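Local coordinates for protein paenibacillus xanthan lyase (Paenibacillus, PDB 6F2P) that catalyses the eliminative cleavage of terminal mannosyl-glucuronosyl linkages in the side chains of the polysaccharide xanthan, at residues A[392-397]-A[405-410]; A[385-390]-A[474-479]. One frame throughout, in Å; residues are numbered along the deposited sequence.

Interaction 1 (A[392-397]-A[405-410]); sequences GNYESI and WHTGDG
N393 and G408 come together where the long loop joining strands 380-385 and 411-415 of the family 8 lyase super-sandwich domain folds back on itself, against a type I beta turn running from H406 to D409. N393 O faces the turn and accepts a CA-H...O contact from G408 CA (3.6 Å). A CB on G408 would point toward N393 O, consistent with glycine at this position. N393 O also accepts from a water at 2.7 Å, and that water donates weakly to T407 OG1, which hydrogen-bonds G404 O as well. The amide of N393 turns back on its own segment, N393 OD1 accepting from Y394 N at 2.7 Å, while ND2 bonds to T447 O.

Y394 contributes the largest share of the buried surface. With its CG held between the backbone N and the carbonyl carbon (chi1 67°), the ring swings toward the second segment and lies against the W405 backbone, one face turned to it. W405 CA sits over that face in a CH-pi contact, 3.9 Å from the centroid of the Y394 ring. The two aromatic side chains run side by side, and W405 CD1 lies 4.1 Å from Y394 CZ. The phenol OH of Y394 bonds to Q446 O, which anchors the far end of the ring. Replacing Y394 with an alanine would probably leave Q446 O without this donor and open a gap against the W405 backbone. Further along, E395 points away from the turn to a salt bridge with R283.

Within the turn H406 ND1 donates to D409 OD2 (2.9 Å), and W405 CB, from the preceding residue, packs over the centre of one imidazole face. D409 OD2 lies close to the H406 ring plane, but H406 ND1 comes from above the D409 carboxylate plane, 45° out of it.

Interaction 2 (A[385-390]-A[474-479]); sequences SMFSSR and HTVGKS
A type II beta turn from T475 to K478, linking strands 466-474 and 481-488 of the super-sandwich domain, presents V476 to F387 in the long loop that follows strand 380-385. The contact is small and apolar. V476 points toward the loop, and its CG1 methyl meets the outer end of the phenyl ring, 4.0 Å from both F387 CE2 and F387 CZ; the other branch takes no part. The side chains meet at a slant, and one methyl touches the CE2-CZ side of the ring. F387 reaches this far because its CG stands between the backbone N and the carbonyl carbon (chi1 83°), extending the ring from the loop toward the turn. H474 O lies near the same end of the ring, a looser neighbour at 4.3 Å from F387 CZ.

Bonds within each segment help shape it, and outside partners add to them. The turn closes through K478 N to T475 O (3.2 Å), with G477 at positive phi. H474 ND1 bonds to D453, and NE2 gives a weak bond to K478 O. In the loop, S388 OG accepts from R390 N at 3.0 Å, forming an ST turn, while R390 makes a salt bridge to D371.

V476 N is held by the Q446 side chain, and the F387 ring also packs on N393, S452 and M471, the last of these in strand 466-474.

Both contacts involve the same long loop between strands 380-385 and 411-415, and interaction 1 is nested within the chain span closed by interaction 2. Interaction 1 is the larger and more buried, joining two parts of that loop through an aromatic face, a CA-H...O contact and a water that bridges weakly to T407. Interaction 2 is smaller and only partly buried, an apolar touch between the loop and a turn of the nine-stranded sheet. Their centres lie about 9 Å apart and F387 belongs to both neighbourhoods, packing on N393 and beside G408 as well. S385 OG probably hydrogen-bonds T407 O, while Q446 serves Y394 through its carbonyl and V476 through its side chain.

Interaction 1 (A[392-397]-A[405-410])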
ATOM      1  N   GLY A 392      -3.641  -7.732   8.594  1.00 18.49           N
ATOM      2  CA  GLY A 392      -4.003  -7.993   9.976  1.00 14.24           C
ATOM      3  C   GLY A 392      -3.209  -7.198  10.998  1.00 16.48           C
ATOM      4  O   GLY A 392      -2.054  -6.833  10.758  1.00 14.33           O
ATOM      5  N   ASN A 393      -3.833  -6.930  12.146  1.00 15.42           N
ATOM      6  CA  ASN A 393      -3.211  -6.112  13.181  1.00 13.15           C
ATOM      7  C   ASN A 393      -1.890  -6.699  13.667  1.00 14.45           C
ATOM      8  O   ASN A 393      -0.853  -6.044  13.603  1.00 18.10           O
ATOM      9  CB  ASN A 393      -4.174  -5.827  14.349  1.00 18.23           C
ATOM     10  CG  ASN A 393      -4.961  -7.060  14.803  1.00 18.94           C
ATOM     11  OD1 ASN A 393      -4.628  -8.198  14.461  1.00 16.28           O
ATOM     12  ND2 ASN A 393      -6.012  -6.826  15.591  1.00 13.88           N
ATOM     13  N   TYR A 394      -1.932  -7.940  14.134  1.00 15.31           N
ATOM     14  CA  TYR A 394      -0.715  -8.688  14.443  1.00 16.04           C
ATOM     15  C   TYR A 394      -1.050 -10.165  14.434  1.00 18.25           C
ATOM     16  O   TYR A 394      -2.226 -10.547  14.462  1.00 15.32           O
ATOM     17  CB  TYR A 394      -0.165  -8.313  15.814  1.00 16.83           C
ATOM     18  CG  TYR A 394      -1.074  -8.737  16.945  1.00 18.77           C
ATOM     19  CD1 TYR A 394      -2.289  -8.096  17.157  1.00 19.74           C
ATOM     20  CD2 TYR A 394      -0.725  -9.777  17.797  1.00 18.56           C
ATOM     21  CE1 TYR A 394      -3.131  -8.474  18.184  1.00 21.24           C
ATOM     22  CE2 TYR A 394      -1.565 -10.159  18.841  1.00 18.22           C
ATOM     23  CZ  TYR A 394      -2.764  -9.498  19.025  1.00 20.07           C
ATOM     24  OH  TYR A 394      -3.613  -9.862  20.043  1.00 20.35           O
ATOM     25  N   GLU A 395      -0.021 -11.003  14.406  1.00 14.82           N
ATOM     26  CA  GLU A 395      -0.254 -12.432  14.433  1.00 12.68           C
ATOM     27  C   GLU A 395       0.119 -13.038  15.770  1.00 16.48           C
ATOM     28  O   GLU A 395       1.221 -12.827  16.285  1.00 18.79           O
ATOM     29  CB  GLU A 395       0.505 -13.148  13.327  1.00 12.66           C
ATOM     30  CG  GLU A 395       0.162 -14.619  13.290  1.00 16.56           C
ATOM     31  CD  GLU A 395       0.966 -15.393  12.281  1.00 14.87           C
ATOM     32  OE1 GLU A 395       0.337 -16.068  11.441  1.00 16.03           O
ATOM     33  OE2 GLU A 395       2.213 -15.341  12.338  1.00 12.07           O
ATOM     34  N   SER A 396      -0.810 -13.794  16.336  1.00 17.20           N
ATOM     35  CA  SER A 396      -0.504 -14.599  17.501  1.00 15.26           C
ATOM     36  C   SER A 396      -1.087 -15.988  17.299  1.00 18.36           C
ATOM     37  O   SER A 396      -2.312 -16.166  17.260  1.00 20.88           O
ATOM     38  CB  SER A 396      -1.063 -13.957  18.765  1.00 14.54           C
ATOM     39  OG  SER A 396      -0.751 -14.756  19.894  1.00 22.19           O
ATOM     40  N   ILE A 397      -0.208 -16.967  17.124  1.00 16.48           N
ATOM     41  CA  ILE A 397      -0.622 -18.368  17.106  1.00 17.97           C
ATOM     42  C   ILE A 397       0.336 -19.180  17.956  1.00 19.73           C
ATOM     43  O   ILE A 397       1.445 -18.723  18.247  1.00 20.81           O
ATOM     44  CB  ILE A 397      -0.636 -18.945  15.692  1.00 16.75           C
ATOM     45  CG1 ILE A 397       0.751 -18.832  15.059  1.00 17.51           C
ATOM     46  CG2 ILE A 397      -1.680 -18.243  14.852  1.00 14.82           C
ATOM     47  CD1 ILE A 397       0.770 -19.182  13.593  1.00 13.12           C
ATOM     48  N   TRP A 405      -0.670  -7.063  20.993  1.00 21.20           N
ATOM     49  CA  TRP A 405      -1.968  -6.399  20.793  1.00 17.80           C
ATOM     50  C   TRP A 405      -1.953  -5.136  19.931  1.00 19.12           C
ATOM     51  O   TRP A 405      -2.790  -4.975  19.048  1.00 17.99           O
ATOM     52  CB  TRP A 405      -2.596  -6.058  22.153  1.00 15.35           C
ATOM     53  CG  TRP A 405      -2.621  -7.212  23.122  1.00 20.06           C
ATOM     54  CD1 TRP A 405      -3.285  -8.401  22.975  1.00 17.39           C
ATOM     55  CD2 TRP A 405      -1.950  -7.284  24.389  1.00 19.50           C
ATOM     56  NE1 TRP A 405      -3.063  -9.205  24.071  1.00 16.88           N
ATOM     57  CE2 TRP A 405      -2.252  -8.538  24.953  1.00 15.70           C
ATOM     58  CE3 TRP A 405      -1.125  -6.404  25.102  1.00 18.33           C
ATOM     59  CZ2 TRP A 405      -1.766  -8.927  26.194  1.00 17.36           C
ATOM     60  CZ3 TRP A 405      -0.643  -6.795  26.330  1.00 13.48           C
ATOM     61  CH2 TRP A 405      -0.962  -8.042  26.865  1.00 16.48           C
ATOM     62  N   HIS A 406      -0.999  -4.248  20.192  1.00 15.33           N
ATOM     63  CA  HIS A 406      -0.995  -2.938  19.563  1.00 16.49           C
ATOM     64  C   HIS A 406       0.169  -2.724  18.592  1.00 19.95           C
ATOM     65  O   HIS A 406       0.435  -1.596  18.181  1.00 19.55           O
ATOM     66  CB  HIS A 406      -0.998  -1.846  20.639  1.00 13.98           C
ATOM     67  CG  HIS A 406      -2.095  -2.001  21.646  1.00 17.52           C
ATOM     68  ND1 HIS A 406      -3.430  -1.907  21.312  1.00 16.14           N
ATOM     69  CD2 HIS A 406      -2.055  -2.262  22.974  1.00 16.81           C
ATOM     70  CE1 HIS A 406      -4.166  -2.090  22.395  1.00 15.13           C
ATOM     71  NE2 HIS A 406      -3.357  -2.310  23.417  1.00 14.75           N
ATOM     72  N   THR A 407       0.852  -3.801  18.210  1.00 17.40           N
ATOM     73  CA  THR A 407       2.027  -3.679  17.346  1.00 18.64           C
ATOM     74  C   THR A 407       1.713  -3.185  15.923  1.00 16.23           C
ATOM     75  O   THR A 407       2.626  -2.848  15.166  1.00 13.17           O
ATOM     76  CB  THR A 407       2.849  -4.996  17.276  1.00 16.39           C
ATOM     77  OG1 THR A 407       2.001  -6.086  16.892  1.00 15.23           O
ATOM     78  CG2 THR A 407       3.490  -5.306  18.616  1.00  9.64           C
ATOM     79  N   GLY A 408       0.429  -3.143  15.569  1.00 16.95           N
ATOM     80  CA  GLY A 408      -0.001  -2.643  14.272  1.00 12.78           C
ATOM     81  C   GLY A 408      -0.895  -1.410  14.371  1.00 18.49           C
ATOM     82  O   GLY A 408      -1.510  -0.994  13.389  1.00 22.00           O
ATOM     83  N   ASP A 409      -0.962  -0.811  15.556  1.00 14.09           N
ATOM     84  CA  ASP A 409      -1.907   0.271  15.816  1.00 14.44           C
ATOM     85  C   ASP A 409      -1.324   1.625  15.435  1.00 16.44           C
ATOM     86  O   ASP A 409      -1.413   2.590  16.196  1.00 15.14           O
ATOM     87  CB  ASP A 409      -2.304   0.277  17.293  1.00 15.04           C
ATOM     88  CG  ASP A 409      -3.322  -0.790  17.630  1.00 18.87           C
ATOM     89  OD1 ASP A 409      -3.557  -1.694  16.792  1.00 18.59           O
ATOM     90  OD2 ASP A 409      -3.886  -0.728  18.744  1.00 18.51           O
ATOM     91  N   GLY A 410      -0.738   1.699  14.248  1.00 15.28           N
ATOM     92  CA  GLY A 410      -0.016   2.886  13.857  1.00 12.50           C
ATOM     93  C   GLY A 410       1.190   3.055  14.762  1.00 12.84           C
ATOM     94  O   GLY A 410       1.437   4.136  15.292  1.00 14.28           O
TER
HETATM   95  O   HOH W   1       1.866  -5.813  13.505  1.00 17.81           O

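Interaction 2 (A[385-390]-A[474-479])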
ATOM      1  N   SER A 385       4.209   1.126  11.216  1.00 14.71           N
ATOM      2  CA  SER A 385       3.455  -0.125  11.214  1.00 14.14           C
ATOM      3  C   SER A 385       1.946   0.073  11.324  1.00 16.54           C
ATOM      4  O   SER A 385       1.430   0.503  12.358  1.00 16.24           O
ATOM      5  CB  SER A 385       3.937  -1.036  12.339  1.00 11.40           C
ATOM      6  OG  SER A 385       3.157  -2.215  12.386  1.00 13.56           O
ATOM      7  N   MET A 386       1.237  -0.265  10.256  1.00 13.69           N
ATOM      8  CA  MET A 386      -0.194  -0.044  10.200  1.00 13.64           C
ATOM      9  C   MET A 386      -0.933  -1.345   9.919  1.00 15.60           C
ATOM     10  O   MET A 386      -0.316  -2.380   9.654  1.00 14.31           O
ATOM     11  CB  MET A 386      -0.515   0.948   9.080  1.00 13.10           C
ATOM     12  CG  MET A 386       0.194   2.275   9.197  1.00 17.96           C
ATOM     13  SD  MET A 386       0.005   3.303   7.727  1.00 20.57           S
ATOM     14  CE  MET A 386       1.203   2.562   6.610  1.00 11.75           C
ATOM     15  N   PHE A 387      -2.259  -1.284   9.971  1.00 13.37           N
ATOM     16  CA  PHE A 387      -3.079  -2.353   9.430  1.00 17.25           C
ATOM     17  C   PHE A 387      -4.396  -1.809   8.892  1.00 18.69           C
ATOM     18  O   PHE A 387      -4.772  -0.675   9.177  1.00 18.16           O
ATOM     19  CB  PHE A 387      -3.252  -3.517  10.424  1.00 17.94           C
ATOM     20  CG  PHE A 387      -4.345  -3.325  11.442  1.00 15.04           C
ATOM     21  CD1 PHE A 387      -4.135  -2.560  12.579  1.00 15.31           C
ATOM     22  CD2 PHE A 387      -5.563  -3.968  11.293  1.00 17.08           C
ATOM     23  CE1 PHE A 387      -5.138  -2.406  13.532  1.00 11.06           C
ATOM     24  CE2 PHE A 387      -6.565  -3.824  12.245  1.00 15.80           C
ATOM     25  CZ  PHE A 387      -6.347  -3.041  13.365  1.00 10.75           C
ATOM     26  N   SER A 388      -5.067  -2.612   8.078  1.00 20.82           N
ATOM     27  CA  SER A 388      -6.251  -2.160   7.370  1.00 20.00           C
ATOM     28  C   SER A 388      -7.195  -3.329   7.203  1.00 18.64           C
ATOM     29  O   SER A 388      -7.071  -4.337   7.889  1.00 21.37           O
ATOM     30  CB  SER A 388      -5.859  -1.643   5.989  1.00 18.20           C
ATOM     31  OG  SER A 388      -5.258  -2.674   5.219  1.00 15.25           O
ATOM     32  N   SER A 389      -8.126  -3.203   6.270  1.00 17.28           N
ATOM     33  CA  SER A 389      -8.999  -4.312   5.937  1.00 16.20           C
ATOM     34  C   SER A 389      -8.282  -5.305   5.026  1.00 19.23           C
ATOM     35  O   SER A 389      -8.858  -6.323   4.637  1.00 20.65           O
ATOM     36  CB  SER A 389     -10.258  -3.800   5.253  1.00 16.64           C
ATOM     37  OG  SER A 389      -9.925  -3.168   4.032  1.00 20.43           O
ATOM     38  N   ARG A 390      -7.031  -5.005   4.680  1.00 16.41           N
ATOM     39  CA  ARG A 390      -6.228  -5.897   3.847  1.00 16.85           C
ATOM     40  C   ARG A 390      -5.137  -6.627   4.640  1.00 22.68           C
ATOM     41  O   ARG A 390      -4.695  -7.714   4.258  1.00 16.55           O
ATOM     42  CB  ARG A 390      -5.556  -5.118   2.726  1.00 17.05           C
ATOM     43  CG  ARG A 390      -6.479  -4.349   1.823  1.00 18.66           C
ATOM     44  CD  ARG A 390      -5.653  -3.510   0.862  1.00 23.06           C
ATOM     45  NE  ARG A 390      -4.766  -2.598   1.579  1.00 16.72           N
ATOM     46  CZ  ARG A 390      -5.095  -1.365   1.954  1.00 14.14           C
ATOM     47  NH1 ARG A 390      -6.299  -0.870   1.680  1.00 11.67           N
ATOM     48  NH2 ARG A 390      -4.211  -0.623   2.606  1.00 15.21           N
ATOM     49  N   HIS A 474      -9.226   1.643  13.478  1.00 14.43           N
ATOM     50  CA  HIS A 474     -10.422   1.196  14.172  1.00 17.43           C
ATOM     51  C   HIS A 474     -10.094  -0.101  14.889  1.00 18.52           C
ATOM     52  O   HIS A 474     -10.137  -1.173  14.284  1.00 18.75           O
ATOM     53  CB  HIS A 474     -11.580   0.959  13.215  1.00 14.39           C
ATOM     54  CG  HIS A 474     -12.840   0.544  13.912  1.00 18.09           C
ATOM     55  ND1 HIS A 474     -13.889  -0.066  13.254  1.00 20.13           N
ATOM     56  CD2 HIS A 474     -13.215   0.650  15.207  1.00 17.50           C
ATOM     57  CE1 HIS A 474     -14.856  -0.318  14.120  1.00 19.05           C
ATOM     58  NE2 HIS A 474     -14.473   0.102  15.313  1.00 19.12           N
ATOM     59  N   THR A 475      -9.741   0.016  16.166  1.00 13.97           N
ATOM     60  CA  THR A 475      -9.377  -1.125  16.997  1.00 17.39           C
ATOM     61  C   THR A 475     -10.420  -2.227  16.887  1.00 20.62           C
ATOM     62  O   THR A 475     -11.618  -1.958  16.998  1.00 21.78           O
ATOM     63  CB  THR A 475      -9.240  -0.698  18.471  1.00 21.38           C
ATOM     64  OG1 THR A 475      -8.447   0.496  18.550  1.00 20.42           O
ATOM     65  CG2 THR A 475      -8.569  -1.794  19.286  1.00 19.04           C
ATOM     66  N   VAL A 476      -9.989  -3.463  16.645  1.00 19.55           N
ATOM     67  CA  VAL A 476     -10.974  -4.530  16.483  1.00 21.82           C
ATOM     68  C   VAL A 476     -11.565  -4.900  17.839  1.00 21.82           C
ATOM     69  O   VAL A 476     -10.853  -4.955  18.844  1.00 20.07           O
ATOM     70  CB  VAL A 476     -10.443  -5.765  15.704  1.00 17.76           C
ATOM     71  CG1 VAL A 476      -9.393  -5.351  14.687  1.00 21.60           C
ATOM     72  CG2 VAL A 476      -9.884  -6.790  16.632  1.00 21.79           C
ATOM     73  N   GLY A 477     -12.878  -5.104  17.874  1.00 21.80           N
ATOM     74  CA  GLY A 477     -13.560  -5.373  19.130  1.00 28.21           C
ATOM     75  C   GLY A 477     -13.792  -4.129  19.979  1.00 22.98           C
ATOM     76  O   GLY A 477     -14.332  -4.209  21.082  1.00 19.13           O
ATOM     77  N   LYS A 478     -13.388  -2.972  19.466  1.00 15.91           N
ATOM     78  CA  LYS A 478     -13.596  -1.722  20.179  1.00 19.18           C
ATOM     79  C   LYS A 478     -14.325  -0.711  19.302  1.00 22.84           C
ATOM     80  O   LYS A 478     -14.443  -0.898  18.089  1.00 26.15           O
ATOM     81  CB  LYS A 478     -12.262  -1.152  20.652  1.00 20.97           C
ATOM     82  CG  LYS A 478     -11.400  -2.136  21.457  1.00 22.45           C
ATOM     83  CD  LYS A 478     -12.081  -2.604  22.719  1.00 14.39           C
ATOM     84  CE  LYS A 478     -11.081  -3.310  23.642  1.00 21.23           C
ATOM     85  NZ  LYS A 478     -11.748  -3.959  24.824  1.00 19.12           N
ATOM     86  N   SER A 479     -14.834   0.353  19.912  1.00 18.03           N
ATOM     87  CA  SER A 479     -15.453   1.408  19.123  1.00 21.64           C
ATOM     88  C   SER A 479     -14.365   2.373  18.674  1.00 24.76           C
ATOM     89  O   SER A 479     -14.526   3.080  17.672  1.00 23.31           O
ATOM     90  CB  SER A 479     -16.515   2.155  19.924  1.00 18.15           C
ATOM     91  OG  SER A 479     -15.931   2.865  21.004  1.00 20.37           O
TER